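Lpg0393 helical bundle domain-containing protein (Legionella pneumophila subsp. pneumophila str. Philadelphia 1, PDB 4R0G) acts as a guanine-nucleotide exchange factor for the small GTPases Rab5, Rab21 and Rab22, probably through its VPS9-like domain. Local coordinates at residues A[47-50]-A[51-55]; A[131-134]-A[135-139]. One frame throughout, in Å; residues are numbered along the deposited sequence.

Contact 1: A[47-50]-A[51-55]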
loop_
_atom_site.group_PDB
_atom_site.type_symbol
_atom_site.label_atom_id
_atom_site.label_comp_id
_atom_site.label_asym_id
_atom_site.label_seq_id
_atom_site.Cartn_x
_atom_site.Cartn_y
_atom_site.Cartn_z
ATOM N N LEU A 47 -8.288 -21.067 -14.016
ATOM C CA LEU A 47 -6.845 -20.798 -14.035
ATOM C C LEU A 47 -5.992 -22.069 -14.021
ATOM O O LEU A 47 -5.012 -22.138 -14.736
ATOM C CB LEU A 47 -6.434 -19.951 -12.853
ATOM C CG LEU A 47 -6.204 -18.476 -13.080
ATOM C CD1 LEU A 47 -7.516 -17.787 -13.251
ATOM C CD2 LEU A 47 -5.501 -17.917 -11.856
ATOM N N ILE A 48 -6.338 -23.071 -13.214
ATOM C CA ILE A 48 -5.520 -24.290 -13.193
ATOM C C ILE A 48 -5.622 -25.033 -14.526
ATOM O O ILE A 48 -4.617 -25.424 -15.130
ATOM C CB ILE A 48 -5.908 -25.266 -12.073
ATOM C CG1 ILE A 48 -5.485 -24.706 -10.716
ATOM C CG2 ILE A 48 -5.214 -26.616 -12.308
ATOM C CD1 ILE A 48 -6.315 -25.226 -9.607
ATOM N N PHE A 49 -6.850 -25.234 -14.976
ATOM C CA PHE A 49 -7.087 -25.865 -16.252
ATOM C C PHE A 49 -6.309 -25.135 -17.311
ATOM O O PHE A 49 -5.486 -25.708 -18.016
ATOM C CB PHE A 49 -8.562 -25.762 -16.599
ATOM C CG PHE A 49 -8.890 -26.309 -17.931
ATOM C CD1 PHE A 49 -8.810 -27.675 -18.166
ATOM C CD2 PHE A 49 -9.265 -25.468 -18.960
ATOM C CE1 PHE A 49 -9.110 -28.200 -19.402
ATOM C CE2 PHE A 49 -9.565 -25.984 -20.215
ATOM C CZ PHE A 49 -9.492 -27.356 -20.430
ATOM N N GLU A 50 -6.550 -23.840 -17.392
ATOM C CA GLU A 50 -5.982 -23.051 -18.463
ATOM C C GLU A 50 -4.435 -23.043 -18.488
ATOM O O GLU A 50 -3.791 -23.158 -19.524
ATOM C CB GLU A 50 -6.563 -21.651 -18.389
ATOM C CG GLU A 50 -6.641 -21.014 -19.720
ATOM C CD GLU A 50 -7.720 -21.586 -20.607
ATOM O OE1 GLU A 50 -8.873 -21.698 -20.150
ATOM O OE2 GLU A 50 -7.419 -21.913 -21.775
ATOM N N TRP A 51 -3.837 -22.948 -17.331
ATOM C CA TRP A 51 -2.406 -22.845 -17.270
ATOM C C TRP A 51 -1.780 -24.195 -17.623
ATOM O O TRP A 51 -0.664 -24.258 -18.132
ATOM C CB TRP A 51 -2.045 -22.410 -15.854
ATOM C CG TRP A 51 -0.740 -21.766 -15.713
ATOM C CD1 TRP A 51 0.281 -21.754 -16.622
ATOM C CD2 TRP A 51 -0.275 -21.036 -14.566
ATOM N NE1 TRP A 51 1.349 -21.053 -16.112
ATOM C CE2 TRP A 51 1.036 -20.600 -14.857
ATOM C CE3 TRP A 51 -0.840 -20.719 -13.318
ATOM C CZ2 TRP A 51 1.797 -19.851 -13.940
ATOM C CZ3 TRP A 51 -0.080 -19.980 -12.405
ATOM C CH2 TRP A 51 1.219 -19.553 -12.724
ATOM N N LEU A 52 -2.497 -25.276 -17.331
ATOM C CA LEU A 52 -1.986 -26.613 -17.597
ATOM C C LEU A 52 -2.054 -26.961 -19.088
ATOM O O LEU A 52 -1.227 -27.722 -19.605
ATOM C CB LEU A 52 -2.723 -27.656 -16.739
ATOM C CG LEU A 52 -2.352 -27.692 -15.247
ATOM C CD1 LEU A 52 -3.096 -28.771 -14.489
ATOM C CD2 LEU A 52 -0.849 -27.873 -15.055
ATOM N N ASN A 53 -3.040 -26.400 -19.775
ATOM C CA ASN A 53 -3.127 -26.544 -21.219
ATOM C C ASN A 53 -2.247 -25.576 -22.014
ATOM O O ASN A 53 -2.009 -25.738 -23.209
ATOM C CB ASN A 53 -4.579 -26.431 -21.655
ATOM C CG ASN A 53 -5.404 -27.550 -21.103
ATOM O OD1 ASN A 53 -5.029 -28.706 -21.216
ATOM N ND2 ASN A 53 -6.499 -27.218 -20.454
ATOM N N ASN A 54 -1.799 -24.539 -21.351
ATOM C CA ASN A 54 -0.961 -23.554 -21.983
ATOM C C ASN A 54 0.504 -23.682 -21.673
ATOM O O ASN A 54 1.268 -22.731 -21.755
ATOM C CB ASN A 54 -1.585 -22.160 -22.001
ATOM C CG ASN A 54 -2.817 -22.108 -22.917
ATOM O OD1 ASN A 54 -2.750 -21.610 -24.056
ATOM N ND2 ASN A 54 -3.943 -22.664 -22.431
ATOM N N GLY A 55 0.856 -24.875 -21.218
ATOM C CA GLY A 55 2.250 -25.266 -21.104
ATOM C C GLY A 55 2.893 -24.808 -19.820
ATOM O O GLY A 55 4.017 -24.270 -19.810
#
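E50 and N54 meet where helix 40-53 runs out, and N54 grips the carbonyl of E50 twice. The stronger bond comes from the side chain: N54 ND2 reaches E50 O at 3.0 Å with an N-H...O angle of 159°, the oxygen lying close to the amide plane. The backbone N of N54 adds a weak bond to the same acceptor. N54 turns CG beside its own backbone N (chi1 -68°), which folds the amide back over the last turn. The carboxylate of E50 runs alongside that amide, but its OE1 is hydrogen-bonded to Y31 OH.

Regular helical bonds persist to this point, from N of W51, L52 and N53 to O of L47, I48 and F49. N54 is the first residue to leave helical geometry, so an asparagine side chain supplements the fading backbone bonds of a helix C-terminus. Within the VPS9-like domain, F49 packs on helix 116-126, and L47 and I48 on helix 80-101.

N53 ND2 sits over one face of the F49 ring, amide and ring planes steeply inclined. I48 CG2 touches L52 CD1 at 3.7 Å, the chains side by side. W51 NE1 bonds to D60 OD2.

Contact 2: A[131-134]-A[135-139]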
loop_
_atom_site.group_PDB
_atom_site.type_symbol
_atom_site.label_atom_id
_atom_site.label_comp_id
_atom_site.label_asym_id
_atom_site.label_seq_id
_atom_site.Cartn_x
_atom_site.Cartn_y
_atom_site.Cartn_z
ATOM N N GLU A 131 -5.880 -38.419 -3.384
ATOM C CA GLU A 131 -6.569 -38.337 -2.097
ATOM C C GLU A 131 -6.237 -37.016 -1.393
ATOM O O GLU A 131 -5.090 -36.568 -1.436
ATOM C CB GLU A 131 -6.337 -39.586 -1.213
ATOM C CG GLU A 131 -4.943 -40.223 -1.213
ATOM C CD GLU A 131 -4.639 -41.072 -2.473
ATOM O OE1 GLU A 131 -5.046 -42.268 -2.539
ATOM O OE2 GLU A 131 -3.976 -40.535 -3.401
ATOM N N LYS A 132 -7.253 -36.404 -0.765
ATOM C CA LYS A 132 -7.169 -35.064 -0.145
ATOM C C LYS A 132 -5.970 -34.852 0.741
ATOM O O LYS A 132 -5.327 -33.801 0.670
ATOM C CB LYS A 132 -8.423 -34.753 0.676
ATOM C CG LYS A 132 -8.499 -33.339 1.217
ATOM C CD LYS A 132 -9.713 -33.195 2.155
ATOM C CE LYS A 132 -10.206 -31.741 2.299
ATOM N NZ LYS A 132 -10.952 -31.267 1.113
ATOM N N GLN A 133 -5.674 -35.836 1.584
ATOM C CA GLN A 133 -4.612 -35.669 2.575
ATOM C C GLN A 133 -3.291 -35.454 1.881
ATOM O O GLN A 133 -2.567 -34.517 2.187
ATOM C CB GLN A 133 -4.505 -36.881 3.484
ATOM C CG GLN A 133 -3.547 -36.669 4.635
ATOM C CD GLN A 133 -3.315 -37.943 5.425
ATOM O OE1 GLN A 133 -4.250 -38.506 6.003
ATOM N NE2 GLN A 133 -2.065 -38.412 5.450
ATOM N N ARG A 134 -3.008 -36.330 0.927
ATOM C CA ARG A 134 -1.867 -36.193 0.033
ATOM C C ARG A 134 -1.838 -34.897 -0.791
ATOM O O ARG A 134 -0.773 -34.333 -1.009
ATOM C CB ARG A 134 -1.778 -37.413 -0.882
ATOM C CG ARG A 134 -1.509 -38.732 -0.158
ATOM C CD ARG A 134 -1.414 -39.877 -1.151
ATOM N NE ARG A 134 -0.136 -39.933 -1.857
ATOM C CZ ARG A 134 -0.000 -40.126 -3.168
ATOM N NH1 ARG A 134 -1.064 -40.283 -3.952
ATOM N NH2 ARG A 134 1.217 -40.168 -3.697
ATOM N N PHE A 135 -2.992 -34.435 -1.260
ATOM C CA PHE A 135 -3.038 -33.177 -1.991
ATOM C C PHE A 135 -2.499 -32.103 -1.056
ATOM O O PHE A 135 -1.593 -31.355 -1.413
ATOM C CB PHE A 135 -4.463 -32.842 -2.443
ATOM C CG PHE A 135 -4.543 -31.775 -3.522
ATOM C CD1 PHE A 135 -3.846 -30.587 -3.428
ATOM C CD2 PHE A 135 -5.331 -31.962 -4.633
ATOM C CE1 PHE A 135 -3.928 -29.618 -4.430
ATOM C CE2 PHE A 135 -5.408 -30.986 -5.635
ATOM C CZ PHE A 135 -4.704 -29.819 -5.527
ATOM N N VAL A 136 -3.030 -32.047 0.162
ATOM C CA VAL A 136 -2.606 -31.011 1.112
ATOM C C VAL A 136 -1.116 -31.104 1.482
ATOM O O VAL A 136 -0.437 -30.092 1.539
ATOM C CB VAL A 136 -3.514 -30.935 2.367
ATOM C CG1 VAL A 136 -3.247 -29.664 3.134
ATOM C CG2 VAL A 136 -4.971 -30.959 1.960
ATOM N N GLU A 137 -0.589 -32.302 1.708
ATOM C CA GLU A 137 0.856 -32.433 1.935
ATOM C C GLU A 137 1.673 -31.939 0.747
ATOM O O GLU A 137 2.561 -31.100 0.904
ATOM C CB GLU A 137 1.220 -33.871 2.229
ATOM C CG GLU A 137 0.367 -34.460 3.291
ATOM C CD GLU A 137 0.646 -35.921 3.486
ATOM O OE1 GLU A 137 1.849 -36.279 3.470
ATOM O OE2 GLU A 137 -0.330 -36.702 3.636
ATOM N N PHE A 138 1.360 -32.465 -0.431
ATOM C CA PHE A 138 1.962 -32.008 -1.665
ATOM C C PHE A 138 1.885 -30.497 -1.786
ATOM O O PHE A 138 2.902 -29.819 -1.966
ATOM C CB PHE A 138 1.239 -32.625 -2.872
ATOM C CG PHE A 138 1.586 -34.061 -3.120
ATOM C CD1 PHE A 138 2.777 -34.608 -2.621
ATOM C CD2 PHE A 138 0.743 -34.869 -3.846
ATOM C CE1 PHE A 138 3.114 -35.950 -2.842
ATOM C CE2 PHE A 138 1.073 -36.221 -4.077
ATOM C CZ PHE A 138 2.268 -36.759 -3.563
ATOM N N LEU A 139 0.673 -29.979 -1.653
ATOM C CA LEU A 139 0.412 -28.557 -1.752
ATOM C C LEU A 139 1.361 -27.722 -0.881
ATOM O O LEU A 139 1.776 -26.637 -1.276
ATOM C CB LEU A 139 -1.033 -28.299 -1.343
ATOM C CG LEU A 139 -1.823 -27.230 -2.066
ATOM C CD1 LEU A 139 -1.529 -27.284 -3.556
ATOM C CD2 LEU A 139 -3.290 -27.503 -1.798
#
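Q133 holds CG trans to its backbone N (chi1 -172°) and stays extended beyond it, while E137, one turn later, swings CG back beside its own N (chi1 -50°) and reaches toward the preceding turn. The two ends therefore converge on the outside of the helix. Q133 NE2 donates to E137 OE2 at 3.0 Å, a fairly straight bond (162°) that lies almost in the amide plane of the glutamine and meets the oxygen on its syn side, somewhat out of the carboxylate plane.

The chain of R134 bends at chi3, which carries the guanidinium alongside the F138 ring. R134 NH2 approaches F138 CZ at 3.6 Å, and F138 CE2 lies over one face of the guanidinium, off toward the rim. The two planes are strongly tilted, so the groups touch without lying flat on each other. In its own plane the guanidinium has a further partner: R134 NH1 forms a salt bridge with E131 OE2 at 3.0 Å, although it meets that oxygen from above the carboxylate plane.

The first helical bonds follow in sequence: F135 N to E131 O, V136 N to K132 O, E137 N to Q133 O and F138 N to R134 O at 2.9 Å. Q133 and E137 pair on the exposed side, whereas F135 reaches P95, and F138 and L139 both touch V98, of helix 80-101. With E131 at the N-cap position, this is the start of a surface helix, 132-151 of the VPS9-like domain, polar on its exposed side and with aromatic and aliphatic side chains on its neighbour.

Overall arrangement
Opposite ends of two helices are compared here: contact 1 closes helix 40-53, and contact 2 opens helix 132-151. Their centres are about 20 Å apart and their nearest atoms about 6 Å, so they do not touch, yet both lean on helix 80-101, where P95 meets I48 from one and F135 from the other. The chemistry differs with the place in the fold. In contact 1 the buried part is apolar and aromatic (L47, I48, F49, W51 and L52), while the partly exposed E50, N53 and N54 supply polar contacts at the helix end. Contact 2 lies at the surface, where charged and polar side chains pair with one another and its aromatic residues reach the neighbouring helix.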